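Alpha-L-arabinofuranosidase B (PDB 6SXT) hydrolyses terminal non-reducing alpha-L-arabinofuranosyl residues from arabinoxylan, arabinan and arabinogalactan, a secreted fungal enzyme of glycoside hydrolase family 54. Local coordinates at residues G129-E143 with N266-G280. Numbering follows the deposited sequence.
Sequences GYRNNEATGTATGDE and NPMSKEGAIILGIGG. With LXE ([(1~{S},2~{S},3~{S},4~{S})-2-(hydroxymethyl)-3,4-bis(oxidanyl)cyclopentyl]azanium), chain G.
Arg131 runs alongside Ile275 and closes end-on around the carbonyl of Gly280. Its CG leaves anti to the backbone N (chi1 -166°) and the chain stays extended to NE, which carries the guanidinium across the strand. NH2 gives the shorter bond to Gly280 O, 2.8 Å, in the carbonyl plane on a lone pair; NH1 reaches the same oxygen at 3.1 Å from well above that plane. The methyl CG2 of Ile275 sits over the centre of one guanidinium face, 3.4 Å from CZ, while NE donates to Asn133 OD1 and NH2 also to Glu168 O. With three nitrogens tied down, the plane cannot easily turn. Gly280 binds substrate; its N comes closest to the bound cyclopentyl inhibitor at O2', 2.9 Å away, but its bond to O3' is weak, and Arg131, in the second shell, probably helps to position this part of the pocket.

Strands 130-132 and 273-276 pair antiparallel at the centre of a small four-stranded sheet in the concanavalin-like catalytic domain, with Tyr130-Leu276 and Asn132-Ile274 as hydrogen-bonded pairs. The face carrying Tyr130, Ile274 and Leu276 packs on strands 117-124, 288-296 and 15-20 of the large antiparallel sheet. There Ile274 CD1 meets Thr138 CG2 while its CG1 lies against Ala135 CB.

Past the strands, Thr138 OG1 donates to Gly272 O at 2.7 Å, along a lone pair of the oxygen. Lys270 folds back through bends at chi3 and chi4, bringing NZ to Glu143 O (2.7 Å) and Gly141 O (2.9 Å). The latter also accepts from Lys270 N, and Gly141 N donates to Lys270 O, an isolated antiparallel bridge at the type II' turn 140-143. The Asp142 carboxylate lies against Pro267 CB, its OD1 taking Met268 N from above the plane; two waters link it to Asn266 OD1.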
loop_
_atom_site.group_PDB
_atom_site.type_symbol
_atom_site.label_atom_id
_atom_site.label_comp_id
_atom_site.label_asym_id
_atom_site.label_seq_id
_atom_site.Cartn_x
_atom_site.Cartn_y
_atom_site.Cartn_z
ATOM N N GLY A 129 -5.442 -3.792 5.903
ATOM C CA GLY A 129 -6.810 -3.773 5.385
ATOM C C GLY A 129 -7.671 -2.739 6.031
ATOM O O GLY A 129 -7.544 -2.489 7.222
ATOM N N TYR A 130 -8.618 -2.217 5.248
ATOM C CA TYR A 130 -9.665 -1.300 5.700
ATOM C C TYR A 130 -11.035 -1.820 5.268
ATOM O O TYR A 130 -11.173 -2.552 4.273
ATOM C CB TYR A 130 -9.461 0.108 5.121
ATOM C CG TYR A 130 -8.188 0.789 5.562
ATOM C CD1 TYR A 130 -6.993 0.568 4.912
ATOM C CD2 TYR A 130 -8.165 1.649 6.648
ATOM C CE1 TYR A 130 -5.816 1.140 5.337
ATOM C CE2 TYR A 130 -6.993 2.271 7.088
ATOM C CZ TYR A 130 -5.809 2.002 6.419
ATOM O OH TYR A 130 -4.628 2.562 6.832
ATOM N N ARG A 131 -12.062 -1.375 5.994
ATOM C CA ARG A 131 -13.433 -1.877 5.747
ATOM C C ARG A 131 -14.465 -0.954 6.315
ATOM O O ARG A 131 -14.159 -0.207 7.285
ATOM C CB ARG A 131 -13.561 -3.275 6.371
ATOM C CG ARG A 131 -14.755 -4.082 5.948
ATOM C CD ARG A 131 -14.581 -5.576 6.293
ATOM N NE ARG A 131 -15.519 -6.341 5.536
ATOM C CZ ARG A 131 -15.261 -7.452 4.901
ATOM N NH1 ARG A 131 -14.078 -8.040 5.032
ATOM N NH2 ARG A 131 -16.173 -7.997 4.135
ATOM N N ASN A 132 -15.672 -1.067 5.775
ATOM C CA ASN A 132 -16.878 -0.463 6.403
ATOM C C ASN A 132 -17.999 -1.474 6.179
ATOM O O ASN A 132 -18.397 -1.639 5.041
ATOM C CB ASN A 132 -17.233 0.904 5.875
ATOM C CG ASN A 132 -18.362 1.544 6.674
ATOM O OD1 ASN A 132 -19.296 0.853 7.074
ATOM N ND2 ASN A 132 -18.260 2.822 6.953
ATOM N N ASN A 133 -18.405 -2.177 7.243
ATOM C CA ASN A 133 -19.503 -3.163 7.168
ATOM C C ASN A 133 -20.866 -2.541 7.481
ATOM O O ASN A 133 -21.852 -3.309 7.477
ATOM C CB ASN A 133 -19.200 -4.342 8.075
ATOM C CG ASN A 133 -18.135 -5.247 7.505
ATOM O OD1 ASN A 133 -17.988 -5.358 6.287
ATOM N ND2 ASN A 133 -17.384 -5.926 8.370
ATOM N N GLU A 134 -20.933 -1.257 7.752
ATOM C CA GLU A 134 -22.211 -0.550 8.038
ATOM C C GLU A 134 -22.467 0.558 7.015
ATOM O O GLU A 134 -22.732 1.700 7.389
ATOM C CB GLU A 134 -22.142 -0.026 9.469
ATOM C CG GLU A 134 -21.983 -1.160 10.475
ATOM C CD GLU A 134 -21.839 -0.745 11.938
ATOM O OE1 GLU A 134 -21.804 0.472 12.222
ATOM O OE2 GLU A 134 -21.758 -1.648 12.794
ATOM N N ALA A 135 -22.189 0.276 5.756
ATOM C CA ALA A 135 -22.216 1.273 4.686
ATOM C C ALA A 135 -23.641 1.545 4.269
ATOM O O ALA A 135 -24.492 0.629 4.373
ATOM C CB ALA A 135 -21.402 0.791 3.498
ATOM N N THR A 136 -23.905 2.761 3.887
ATOM C CA THR A 136 -25.259 3.110 3.411
ATOM C C THR A 136 -25.175 3.714 2.027
ATOM O O THR A 136 -24.185 4.365 1.642
ATOM C CB THR A 136 -25.968 3.911 4.499
ATOM O OG1 THR A 136 -25.202 5.079 4.625
ATOM C CG2 THR A 136 -25.990 3.227 5.847
ATOM N N GLY A 137 -26.207 3.428 1.245
ATOM C CA GLY A 137 -26.287 3.923 -0.125
ATOM C C GLY A 137 -25.630 3.032 -1.158
ATOM O O GLY A 137 -25.827 3.285 -2.346
ATOM N N THR A 138 -24.795 2.095 -0.755
ATOM C CA THR A 138 -24.096 1.186 -1.679
ATOM C C THR A 138 -25.124 0.232 -2.262
ATOM O O THR A 138 -26.156 -0.119 -1.599
ATOM C CB THR A 138 -22.970 0.432 -0.980
ATOM O OG1 THR A 138 -23.517 0.005 0.271
ATOM C CG2 THR A 138 -21.744 1.293 -0.753
ATOM N N ALA A 139 -24.823 -0.236 -3.463
ATOM C CA ALA A 139 -25.714 -1.198 -4.149
ATOM C C ALA A 139 -25.751 -2.529 -3.396
ATOM O O ALA A 139 -24.718 -3.065 -2.907
ATOM C CB ALA A 139 -25.261 -1.359 -5.580
ATOM N N THR A 140 -26.954 -3.124 -3.364
ATOM C CA THR A 140 -27.143 -4.470 -2.802
ATOM C C THR A 140 -27.904 -5.327 -3.809
ATOM O O THR A 140 -28.456 -4.769 -4.787
ATOM C CB THR A 140 -27.831 -4.430 -1.426
ATOM O OG1 THR A 140 -29.116 -3.855 -1.631
ATOM C CG2 THR A 140 -26.999 -3.673 -0.407
ATOM N N GLY A 141 -27.862 -6.635 -3.607
ATOM C CA GLY A 141 -28.567 -7.551 -4.510
ATOM C C GLY A 141 -28.057 -7.378 -5.934
ATOM O O GLY A 141 -26.824 -7.444 -6.120
ATOM N N ASP A 142 -28.950 -7.208 -6.893
ATOM C CA ASP A 142 -28.567 -7.111 -8.325
ATOM C C ASP A 142 -28.539 -5.653 -8.756
ATOM O O ASP A 142 -28.581 -5.366 -9.950
ATOM C CB ASP A 142 -29.546 -7.968 -9.164
ATOM C CG ASP A 142 -28.939 -8.434 -10.482
ATOM O OD1 ASP A 142 -27.708 -8.782 -10.487
ATOM O OD2 ASP A 142 -29.724 -8.484 -11.455
ATOM N N GLU A 143 -28.571 -4.702 -7.818
ATOM C CA GLU A 143 -28.609 -3.267 -8.168
ATOM C C GLU A 143 -27.306 -2.862 -8.880
ATOM O O GLU A 143 -26.230 -3.383 -8.523
ATOM C CB GLU A 143 -28.782 -2.372 -6.954
ATOM C CG GLU A 143 -30.166 -2.507 -6.310
ATOM C CD GLU A 143 -30.241 -1.894 -4.935
ATOM O OE1 GLU A 143 -29.207 -1.425 -4.376
ATOM O OE2 GLU A 143 -31.373 -1.859 -4.412
ATOM N N ASN A 266 -25.595 -14.664 -11.426
ATOM C CA ASN A 266 -26.673 -13.879 -11.997
ATOM C C ASN A 266 -27.990 -14.453 -11.491
ATOM O O ASN A 266 -28.181 -15.647 -11.692
ATOM C CB ASN A 266 -26.661 -13.892 -13.526
ATOM C CG ASN A 266 -27.667 -12.978 -14.121
ATOM O OD1 ASN A 266 -27.767 -11.796 -13.791
ATOM N ND2 ASN A 266 -28.469 -13.511 -15.052
ATOM N N PRO A 267 -28.855 -13.655 -10.841
ATOM C CA PRO A 267 -28.525 -12.299 -10.398
ATOM C C PRO A 267 -27.431 -12.343 -9.318
ATOM O O PRO A 267 -27.097 -13.350 -8.696
ATOM C CB PRO A 267 -29.810 -11.741 -9.773
ATOM C CG PRO A 267 -30.544 -12.994 -9.351
ATOM C CD PRO A 267 -30.225 -14.012 -10.419
ATOM N N MET A 268 -26.823 -11.162 -9.087
ATOM C CA MET A 268 -25.850 -10.999 -7.984
ATOM C C MET A 268 -26.597 -10.846 -6.657
ATOM O O MET A 268 -27.821 -10.498 -6.698
ATOM C CB MET A 268 -24.968 -9.745 -8.223
ATOM C CG MET A 268 -24.076 -9.873 -9.453
ATOM S SD MET A 268 -22.736 -10.968 -9.358
ATOM C CE MET A 268 -21.647 -10.019 -8.260
ATOM N N SER A 269 -25.847 -11.011 -5.570
ATOM C CA SER A 269 -26.312 -10.934 -4.165
ATOM C C SER A 269 -25.430 -9.952 -3.374
ATOM O O SER A 269 -24.880 -10.337 -2.347
ATOM C CB SER A 269 -26.271 -12.289 -3.553
ATOM O OG SER A 269 -27.122 -13.139 -4.294
ATOM N N LYS A 270 -25.238 -8.745 -3.900
ATOM C CA LYS A 270 -24.273 -7.845 -3.221
ATOM C C LYS A 270 -24.820 -7.438 -1.855
ATOM O O LYS A 270 -26.081 -7.292 -1.707
ATOM C CB LYS A 270 -24.014 -6.638 -4.091
ATOM C CG LYS A 270 -23.378 -7.046 -5.413
ATOM C CD LYS A 270 -22.997 -5.858 -6.213
ATOM C CE LYS A 270 -24.117 -4.946 -6.526
ATOM N NZ LYS A 270 -25.027 -5.606 -7.521
ATOM N N GLU A 271 -23.916 -7.215 -0.909
ATOM C CA GLU A 271 -24.318 -6.925 0.487
ATOM C C GLU A 271 -24.071 -5.458 0.860
ATOM O O GLU A 271 -24.582 -5.036 1.905
ATOM C CB GLU A 271 -23.603 -7.899 1.398
ATOM C CG GLU A 271 -23.932 -9.359 1.057
ATOM C CD GLU A 271 -23.533 -10.359 2.118
ATOM O OE1 GLU A 271 -23.040 -9.947 3.186
ATOM O OE2 GLU A 271 -23.619 -11.590 1.826
ATOM N N GLY A 272 -23.268 -4.710 0.073
ATOM C CA GLY A 272 -23.104 -3.272 0.299
ATOM C C GLY A 272 -21.969 -2.877 1.238
ATOM O O GLY A 272 -21.767 -1.690 1.399
ATOM N N ALA A 273 -21.195 -3.789 1.790
ATOM C CA ALA A 273 -20.024 -3.426 2.606
ATOM C C ALA A 273 -18.940 -2.901 1.649
ATOM O O ALA A 273 -18.995 -3.247 0.454
ATOM C CB ALA A 273 -19.517 -4.607 3.389
ATOM N N ILE A 274 -17.956 -2.206 2.198
ATOM C CA ILE A 274 -16.823 -1.736 1.396
ATOM C C ILE A 274 -15.540 -2.292 1.979
ATOM O O ILE A 274 -15.317 -2.166 3.201
ATOM C CB ILE A 274 -16.795 -0.204 1.372
ATOM C CG1 ILE A 274 -18.152 0.368 1.025
ATOM C CG2 ILE A 274 -15.698 0.278 0.419
ATOM C CD1 ILE A 274 -18.195 1.896 1.076
ATOM N N ILE A 275 -14.680 -2.814 1.097
ATOM C CA ILE A 275 -13.353 -3.330 1.514
ATOM C C ILE A 275 -12.262 -2.593 0.752
ATOM O O ILE A 275 -12.527 -2.129 -0.391
ATOM C CB ILE A 275 -13.202 -4.839 1.297
ATOM C CG1 ILE A 275 -13.530 -5.227 -0.136
ATOM C CG2 ILE A 275 -14.001 -5.606 2.344
ATOM C CD1 ILE A 275 -13.382 -6.704 -0.480
ATOM N N LEU A 276 -11.101 -2.501 1.339
ATOM C CA LEU A 276 -9.906 -1.975 0.653
ATOM C C LEU A 276 -8.696 -2.798 1.092
ATOM O O LEU A 276 -8.382 -2.813 2.301
ATOM C CB LEU A 276 -9.707 -0.503 0.975
ATOM C CG LEU A 276 -8.388 0.052 0.436
ATOM C CD1 LEU A 276 -8.275 -0.054 -1.059
ATOM C CD2 LEU A 276 -8.219 1.487 0.871
ATOM N N GLY A 277 -8.071 -3.490 0.143
ATOM C CA GLY A 277 -6.763 -4.137 0.361
ATOM C C GLY A 277 -6.848 -5.616 0.691
ATOM O O GLY A 277 -5.809 -6.225 0.826
ATOM N N ILE A 278 -8.063 -6.130 0.846
ATOM C CA ILE A 278 -8.362 -7.479 1.403
ATOM C C ILE A 278 -9.494 -8.099 0.616
ATOM O O ILE A 278 -10.225 -7.400 -0.120
ATOM C CB ILE A 278 -8.741 -7.348 2.887
ATOM C CG1 ILE A 278 -9.866 -6.323 3.074
ATOM C CG2 ILE A 278 -7.525 -7.045 3.719
ATOM C CD1 ILE A 278 -10.569 -6.439 4.390
ATOM N N GLY A 279 -9.663 -9.418 0.755
ATOM C CA GLY A 279 -10.868 -10.060 0.229
ATOM C C GLY A 279 -12.048 -9.951 1.155
ATOM O O GLY A 279 -11.916 -9.426 2.314
ATOM N N GLY A 280 -13.225 -10.306 0.659
ATOM C CA GLY A 280 -14.453 -10.111 1.436
ATOM C C GLY A 280 -14.491 -11.000 2.673
ATOM O O GLY A 280 -15.118 -10.585 3.657
HETATM C "C1'" LXE G . -13.953 -15.156 -1.132
HETATM C "C2'" LXE G . -13.265 -13.840 -0.767
HETATM O "O2'" LXE G . -14.132 -12.961 -0.147
HETATM C "C3'" LXE G . -12.820 -13.393 -2.091
HETATM O "O3'" LXE G . -11.914 -12.224 -1.926
HETATM C "C4'" LXE G . -12.047 -14.606 -2.562
HETATM C "C5'" LXE G . -11.926 -14.683 -4.073
HETATM O "O5'" LXE G . -13.151 -14.591 -4.766
HETATM C "C6'" LXE G . -12.870 -15.810 -1.952
HETATM N "N1'" LXE G . -11.902 -16.573 -1.112
HETATM O O HOH W 1 -26.271 -9.750 -12.545
HETATM O O HOH W 2 -29.920 -10.182 -13.469
#